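Local structure of tRNA (adenine(22)-N(1))-methyltransferase (Bacillus subtilis, 6Q56) at residues A[133-143]-A[156-167]. The protein catalyses the S-adenosyl-L-methionine-dependent methylation of the N1 atom of adenosine 22 in tRNA. The protein carries 2 engineered substitutions. Residues are numbered along the deposited sequence; the frame is centred on the assembly and turned at random.
Sequences LYKERYALIDE and LVAEAGDRDAAY
Arg-163 lies flat on the ring of Tyr-134 and, from the same guanidinium, bonds the backbone of that tyrosine. The two planes are 9° apart with centres 4.0 Å from each other, and Arg-163 CD sits over the middle of the ring as a CH-pi contact. Arg-163 NH1 then gives a 2.6 Å hydrogen bond to Tyr-134 O, which lies at the guanidinium edge, in its plane. The other guanidinium face receives Arg-137 NH1, a like-charged neighbour. With CG anti to the backbone N (chi1 -171°), the Tyr-134 ring reaches past Arg-163 to Asp-164, whose OD1 accepts from Tyr-134 OH at 2.7 Å on the syn side of the carboxylate. A leucine here would probably leave Asp-164 OD1 without its hydroxyl partner and the guanidinium without its flat support. Beyond this clasp, strands 139-148 and 151-159 form the antiparallel hairpin at one edge of the Rossmann-like methyltransferase sheet, with 139-148 outermost and 151-159 bonded to strand 117-122. Ala-139 and Glu-159 are a hydrogen-bonded pair, linked both ways through backbone N and O. A classic beta bulge follows: Ile-141 and Asp-142 both face Val-157, whose O takes a 2.8 Å bond from Ile-141 N and a weak one from Asp-142 N. At the bulge, Ile-141 turns CG1 between its backbone N and carbonyl carbon (chi1 60°), pressing it against Val-157 CG1 at a tight 3.3 Å, while its CD1 meets the carboxylate end of Glu-159, which is salt-bridged to Arg-117. On the sheet face that carries Leu-140, Leu-156 and Ala-158, opposite the one with Val-157 and Glu-159, Leu-140 splits its branches: CD2 packs on Leu-156 CB, and CD1 comes within 3.5 Å of Tyr-167 OH. Ala-166 CB closes on Leu-140 CB at 4.1 Å, next to Pro-180 and Phe-181 of helix 180-185.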
loop_
_atom_site.group_PDB
_atom_site.type_symbol
_atom_site.label_atom_id
_atom_site.label_comp_id
_atom_site.label_asym_id
_atom_site.label_seq_id
_atom_site.Cartn_x
_atom_site.Cartn_y
_atom_site.Cartn_z
ATOM N N LEU A 133 4.660 2.765 8.940
ATOM C CA LEU A 133 5.935 3.157 8.362
ATOM C C LEU A 133 6.658 4.172 9.233
ATOM O O LEU A 133 7.846 4.049 9.494
ATOM C CB LEU A 133 5.734 3.762 6.976
ATOM C CG LEU A 133 5.388 2.809 5.848
ATOM C CD1 LEU A 133 5.192 3.597 4.574
ATOM C CD2 LEU A 133 6.462 1.757 5.671
ATOM N N TYR A 134 5.928 5.176 9.683
ATOM C CA TYR A 134 6.504 6.219 10.512
ATOM C C TYR A 134 7.054 5.666 11.823
ATOM O O TYR A 134 7.901 6.270 12.452
ATOM C CB TYR A 134 5.467 7.304 10.790
ATOM C CG TYR A 134 6.032 8.515 11.460
ATOM C CD1 TYR A 134 6.532 9.566 10.721
ATOM C CD2 TYR A 134 6.076 8.604 12.833
ATOM C CE1 TYR A 134 7.058 10.678 11.335
ATOM C CE2 TYR A 134 6.603 9.709 13.457
ATOM C CZ TYR A 134 7.088 10.745 12.703
ATOM O OH TYR A 134 7.605 11.846 13.320
ATOM N N LYS A 135 6.413 4.617 12.301
ATOM C CA LYS A 135 6.750 4.034 13.579
ATOM C C LYS A 135 7.960 3.142 13.483
ATOM O O LYS A 135 8.742 3.061 14.409
ATOM C CB LYS A 135 5.548 3.261 14.123
ATOM C CG LYS A 135 5.864 2.240 15.195
ATOM C CD LYS A 135 4.614 1.568 15.725
ATOM C CE LYS A 135 4.111 0.484 14.791
ATOM N NZ LYS A 135 4.877 -0.779 14.908
ATOM N N GLU A 136 8.100 2.448 12.360
ATOM C CA GLU A 136 9.226 1.544 12.165
ATOM C C GLU A 136 10.385 2.274 11.502
ATOM O O GLU A 136 11.318 1.649 10.997
ATOM C CB GLU A 136 8.806 0.347 11.310
ATOM C CG GLU A 136 7.680 -0.478 11.911
ATOM C CD GLU A 136 8.058 -1.104 13.239
ATOM O OE1 GLU A 136 9.231 -0.970 13.647
ATOM O OE2 GLU A 136 7.184 -1.730 13.873
ATOM N N ARG A 137 10.320 3.600 11.507
ATOM C CA ARG A 137 11.059 4.845 11.050
ATOM C C ARG A 137 11.271 5.040 9.517
ATOM O O ARG A 137 11.909 5.998 9.078
ATOM C CB ARG A 137 12.388 5.110 11.825
ATOM C CG ARG A 137 12.204 5.294 13.323
ATOM C CD ARG A 137 13.531 5.547 14.020
ATOM N NE ARG A 137 14.191 6.750 13.524
ATOM C CZ ARG A 137 14.014 7.964 14.035
ATOM N NH1 ARG A 137 13.195 8.140 15.063
ATOM N NH2 ARG A 137 14.656 9.004 13.520
ATOM N N TYR A 138 10.722 4.110 8.744
ATOM C CA TYR A 138 10.831 4.147 7.293
ATOM C C TYR A 138 10.544 5.543 6.755
ATOM O O TYR A 138 9.915 6.365 7.420
ATOM C CB TYR A 138 9.869 3.140 6.659
ATOM C CG TYR A 138 10.173 1.701 7.010
ATOM C CD1 TYR A 138 11.056 0.951 6.245
ATOM C CD2 TYR A 138 9.575 1.092 8.105
ATOM C CE1 TYR A 138 11.337 -0.364 6.562
ATOM C CE2 TYR A 138 9.850 -0.222 8.429
ATOM C CZ TYR A 138 10.731 -0.947 7.654
ATOM O OH TYR A 138 11.008 -2.257 7.973
ATOM N N ALA A 139 11.016 5.795 5.541
ATOM C CA ALA A 139 10.830 7.064 4.888
ATOM C C ALA A 139 10.094 6.838 3.577
ATOM O O ALA A 139 10.489 6.011 2.767
ATOM C CB ALA A 139 12.166 7.717 4.632
ATOM N N LEU A 140 9.018 7.580 3.369
ATOM C CA LEU A 140 8.268 7.473 2.139
ATOM C C LEU A 140 9.079 8.190 1.094
ATOM O O LEU A 140 9.376 9.365 1.245
ATOM C CB LEU A 140 6.904 8.143 2.268
ATOM C CG LEU A 140 5.755 7.305 2.799
ATOM C CD1 LEU A 140 4.630 8.212 3.264
ATOM C CD2 LEU A 140 5.274 6.342 1.735
ATOM N N ILE A 141 9.445 7.500 0.031
ATOM C CA ILE A 141 10.228 8.138 -1.005
ATOM C C ILE A 141 9.369 8.553 -2.182
ATOM O O ILE A 141 9.796 9.340 -3.007
ATOM C CB ILE A 141 11.403 7.267 -1.457
ATOM C CG1 ILE A 141 10.917 5.931 -2.004
ATOM C CG2 ILE A 141 12.346 7.050 -0.293
ATOM C CD1 ILE A 141 12.038 5.061 -2.507
ATOM N N ASP A 142 8.153 8.033 -2.251
ATOM C CA ASP A 142 7.235 8.405 -3.318
ATOM C C ASP A 142 5.863 7.805 -3.112
ATOM O O ASP A 142 5.699 6.796 -2.444
ATOM C CB ASP A 142 7.764 8.022 -4.698
ATOM C CG ASP A 142 7.090 8.806 -5.823
ATOM O OD1 ASP A 142 6.363 9.771 -5.535
ATOM O OD2 ASP A 142 7.288 8.463 -6.995
ATOM N N GLU A 143 4.886 8.460 -3.713
ATOM C CA GLU A 143 3.505 8.046 -3.661
ATOM C C GLU A 143 2.852 8.390 -4.973
ATOM O O GLU A 143 3.185 9.387 -5.592
ATOM C CB GLU A 143 2.741 8.819 -2.599
ATOM C CG GLU A 143 3.099 8.541 -1.162
ATOM C CD GLU A 143 2.267 9.381 -0.217
ATOM O OE1 GLU A 143 2.163 10.598 -0.437
ATOM O OE2 GLU A 143 1.713 8.821 0.733
ATOM N N LEU A 156 2.266 3.256 -2.278
ATOM C CA LEU A 156 3.238 3.872 -1.397
ATOM C C LEU A 156 4.583 3.189 -1.522
ATOM O O LEU A 156 4.672 1.974 -1.548
ATOM C CB LEU A 156 2.758 3.810 0.049
ATOM C CG LEU A 156 1.629 4.762 0.432
ATOM C CD1 LEU A 156 0.399 4.545 -0.428
ATOM C CD2 LEU A 156 1.291 4.611 1.898
ATOM N N VAL A 157 5.632 3.988 -1.596
ATOM C CA VAL A 157 6.974 3.470 -1.716
ATOM C C VAL A 157 7.797 3.976 -0.562
ATOM O O VAL A 157 7.857 5.168 -0.315
ATOM C CB VAL A 157 7.632 3.911 -3.021
ATOM C CG1 VAL A 157 9.048 3.385 -3.098
ATOM C CG2 VAL A 157 6.799 3.461 -4.204
ATOM N N ALA A 158 8.423 3.056 0.148
ATOM C CA ALA A 158 9.225 3.419 1.290
ATOM C C ALA A 158 10.520 2.636 1.376
ATOM O O ALA A 158 10.621 1.517 0.907
ATOM C CB ALA A 158 8.424 3.235 2.560
ATOM N N GLU A 159 11.503 3.268 2.000
ATOM C CA GLU A 159 12.824 2.698 2.219
ATOM C C GLU A 159 13.350 3.250 3.536
ATOM O O GLU A 159 12.819 4.226 4.047
ATOM C CB GLU A 159 13.773 3.086 1.092
ATOM C CG GLU A 159 13.652 2.236 -0.154
ATOM C CD GLU A 159 14.513 2.733 -1.293
ATOM O OE1 GLU A 159 15.265 3.699 -1.105
ATOM O OE2 GLU A 159 14.435 2.147 -2.381
ATOM N N ALA A 160 14.387 2.644 4.093
ATOM C CA ALA A 160 14.926 3.162 5.331
ATOM C C ALA A 160 15.384 4.583 5.061
ATOM O O ALA A 160 15.957 4.865 4.020
ATOM C CB ALA A 160 16.080 2.314 5.826
ATOM N N GLY A 161 15.116 5.471 6.003
ATOM C CA GLY A 161 15.490 6.858 5.875
ATOM C C GLY A 161 14.894 7.700 6.981
ATOM O O GLY A 161 14.500 7.187 8.018
ATOM N N ASP A 162 14.839 9.003 6.744
ATOM C CA ASP A 162 14.306 9.957 7.699
ATOM C C ASP A 162 12.808 10.083 7.505
ATOM O O ASP A 162 12.350 10.700 6.560
ATOM C CB ASP A 162 14.989 11.308 7.501
ATOM C CG ASP A 162 14.407 12.401 8.364
ATOM O OD1 ASP A 162 13.535 12.137 9.205
ATOM O OD2 ASP A 162 14.835 13.549 8.191
ATOM N N ARG A 163 12.064 9.494 8.426
ATOM C CA ARG A 163 10.602 9.486 8.385
ATOM C C ARG A 163 9.890 10.838 8.287
ATOM O O ARG A 163 8.798 10.915 7.741
ATOM C CB ARG A 163 10.053 8.745 9.599
ATOM C CG ARG A 163 10.418 9.372 10.927
ATOM C CD ARG A 163 9.853 8.558 12.065
ATOM N NE ARG A 163 10.047 9.180 13.361
ATOM C CZ ARG A 163 9.587 8.667 14.492
ATOM N NH1 ARG A 163 8.906 7.543 14.469
ATOM N NH2 ARG A 163 9.799 9.278 15.639
ATOM N N ASP A 164 10.495 11.890 8.821
ATOM C CA ASP A 164 9.891 13.216 8.798
ATOM C C ASP A 164 10.087 13.944 7.477
ATOM O O ASP A 164 9.299 14.800 7.112
ATOM C CB ASP A 164 10.481 14.075 9.914
ATOM C CG ASP A 164 9.955 13.704 11.284
ATOM O OD1 ASP A 164 8.790 13.285 11.384
ATOM O OD2 ASP A 164 10.709 13.846 12.262
ATOM N N ALA A 165 11.155 13.607 6.773
ATOM C CA ALA A 165 11.483 14.261 5.512
ATOM C C ALA A 165 10.302 14.460 4.573
ATOM O O ALA A 165 10.020 15.569 4.149
ATOM C CB ALA A 165 12.583 13.501 4.799
ATOM N N ALA A 166 9.629 13.372 4.239
ATOM C CA ALA A 166 8.498 13.419 3.322
ATOM C C ALA A 166 7.355 14.274 3.844
ATOM O O ALA A 166 6.537 14.758 3.074
ATOM C CB ALA A 166 8.005 12.015 3.022
ATOM N N TYR A 167 7.305 14.459 5.155
ATOM C CA TYR A 167 6.246 15.238 5.775
ATOM C C TYR A 167 6.591 16.695 6.005
ATOM O O TYR A 167 5.839 17.418 6.630
ATOM C CB TYR A 167 5.831 14.591 7.082
ATOM C CG TYR A 167 5.179 13.260 6.874
ATOM C CD1 TYR A 167 3.854 13.174 6.528
ATOM C CD2 TYR A 167 5.894 12.094 7.006
ATOM C CE1 TYR A 167 3.248 11.959 6.329
ATOM C CE2 TYR A 167 5.301 10.874 6.812
ATOM C CZ TYR A 167 3.976 10.816 6.470
ATOM O OH TYR A 167 3.377 9.611 6.272
HETATM O O HOH W 1 8.609 5.135 16.796
HETATM O O HOH W 2 7.539 7.678 7.431
#